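Local coordinates for coenzyme Q-binding protein COQ10 START domain-containing protein (Thermus thermophilus, PDB 2D4R) that is of unknown function but, as a putative START-superfamily member related to COQ10, probably binds a lipid or similar hydrophobic ligand, at residues A[82-85]-A[86-89]. Sequence-based numbering, arbitrary orientation.
Sequences GDFD and RYEG
One face of the Phe-84 ring receives CD1 of Tyr-87, which stands 3.3 Å above the ring plane and off-centre, toward the Phe-84 rim. The two planes meet obliquely, at 44°, with CE1 of Phe-84 3.4 Å from CD1 of Tyr-87; the carbonyl O of Arg-86 lies oblique to the Phe-84 ring and 3.4 Å from CB of Phe-84. Residues three apart can meet here because the chain turns between them. The CG of Tyr-87 is anti to its own N (chi1 -170°), whereas that of Phe-84 sits beside its N, and both rings rise on the same side of the backbone. With an alanine at Phe-84, the flank of Tyr-87 would probably lose its aromatic neighbour and a gap would open beside Val-60. Away from the rings, the extended Arg-86 chain brings NE to OE1 of Glu-88 in a hydrogen-bonded salt bridge, nearly straight but modelled so short that its exact length is doubtful, while Asp-85 turns its carboxylate to Thr-111. Asp-85 and Arg-86 form a classic beta bulge opposite Glu-109 as strand 86-95 begins. The connection from strand 74-82 thus enters the antiparallel sheet, where Tyr-87 also meets Trp-62 of strand 58-69 and touches Leu-106 of strand 100-109.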
loop_
_atom_site.group_PDB
_atom_site.type_symbol
_atom_site.label_atom_id
_atom_site.label_comp_id
_atom_site.label_asym_id
_atom_site.label_seq_id
_atom_site.Cartn_x
_atom_site.Cartn_y
_atom_site.Cartn_z
ATOM N N GLY A 82 6.770 -8.330 11.752
ATOM C CA GLY A 82 5.835 -9.082 10.949
ATOM C C GLY A 82 6.575 -10.125 10.160
ATOM O O GLY A 82 7.664 -10.528 10.538
ATOM N N ASP A 83 5.984 -10.554 9.057
ATOM C CA ASP A 83 6.541 -11.641 8.254
ATOM C C ASP A 83 7.673 -11.217 7.306
ATOM O O ASP A 83 8.506 -12.032 6.927
ATOM C CB ASP A 83 5.421 -12.309 7.443
ATOM C CG ASP A 83 4.446 -13.099 8.316
ATOM O OD1 ASP A 83 4.739 -13.329 9.510
ATOM O OD2 ASP A 83 3.384 -13.494 7.791
ATOM N N PHE A 84 7.691 -9.952 6.916
ATOM C CA PHE A 84 8.766 -9.438 6.070
ATOM C C PHE A 84 9.971 -9.028 6.928
ATOM O O PHE A 84 9.808 -8.503 8.032
ATOM C CB PHE A 84 8.288 -8.220 5.266
ATOM C CG PHE A 84 7.246 -8.533 4.207
ATOM C CD1 PHE A 84 5.887 -8.333 4.461
ATOM C CD2 PHE A 84 7.626 -8.993 2.947
ATOM C CE1 PHE A 84 4.925 -8.588 3.480
ATOM C CE2 PHE A 84 6.666 -9.248 1.953
ATOM C CZ PHE A 84 5.319 -9.047 2.218
ATOM N N ASP A 85 11.172 -9.267 6.425
ATOM C CA ASP A 85 12.358 -8.701 7.045
ATOM C C ASP A 85 12.375 -7.223 6.753
ATOM O O ASP A 85 12.866 -6.417 7.547
ATOM C CB ASP A 85 13.620 -9.332 6.480
ATOM C CG ASP A 85 13.671 -10.830 6.714
ATOM O OD1 ASP A 85 14.176 -11.536 5.821
ATOM O OD2 ASP A 85 13.206 -11.295 7.781
ATOM N N ARG A 86 11.827 -6.868 5.602
ATOM C CA ARG A 86 11.763 -5.479 5.198
ATOM C C ARG A 86 10.499 -5.254 4.378
ATOM O O ARG A 86 10.177 -6.035 3.479
ATOM C CB ARG A 86 13.010 -5.138 4.384
ATOM C CG ARG A 86 13.144 -3.698 3.956
ATOM C CD ARG A 86 14.443 -3.527 3.176
ATOM N NE ARG A 86 14.819 -2.132 2.997
ATOM C CZ ARG A 86 15.856 -1.722 2.274
ATOM N NH1 ARG A 86 16.631 -2.604 1.652
ATOM N NH2 ARG A 86 16.122 -0.426 2.182
ATOM N N TYR A 87 9.770 -4.195 4.718
ATOM C CA TYR A 87 8.586 -3.813 3.976
ATOM C C TYR A 87 8.367 -2.313 4.111
ATOM O O TYR A 87 7.849 -1.833 5.117
ATOM C CB TYR A 87 7.377 -4.561 4.506
ATOM C CG TYR A 87 6.139 -4.426 3.648
ATOM C CD1 TYR A 87 5.781 -5.431 2.743
ATOM C CD2 TYR A 87 5.294 -3.332 3.785
ATOM C CE1 TYR A 87 4.597 -5.344 2.011
ATOM C CE2 TYR A 87 4.110 -3.230 3.053
ATOM C CZ TYR A 87 3.764 -4.234 2.171
ATOM O OH TYR A 87 2.585 -4.119 1.454
ATOM N N GLU A 88 8.757 -1.575 3.079
ATOM C CA GLU A 88 8.810 -0.127 3.178
ATOM C C GLU A 88 8.711 0.548 1.812
ATOM O O GLU A 88 8.971 -0.069 0.763
ATOM C CB GLU A 88 10.118 0.296 3.858
ATOM C CG GLU A 88 11.362 -0.005 3.033
ATOM C CD GLU A 88 12.648 0.351 3.754
ATOM O OE1 GLU A 88 13.397 -0.578 4.109
ATOM O OE2 GLU A 88 12.918 1.552 3.969
ATOM N N GLY A 89 8.350 1.827 1.832
ATOM C CA GLY A 89 8.201 2.535 0.585
ATOM C C GLY A 89 7.476 3.853 0.732
ATOM O O GLY A 89 7.428 4.447 1.804
#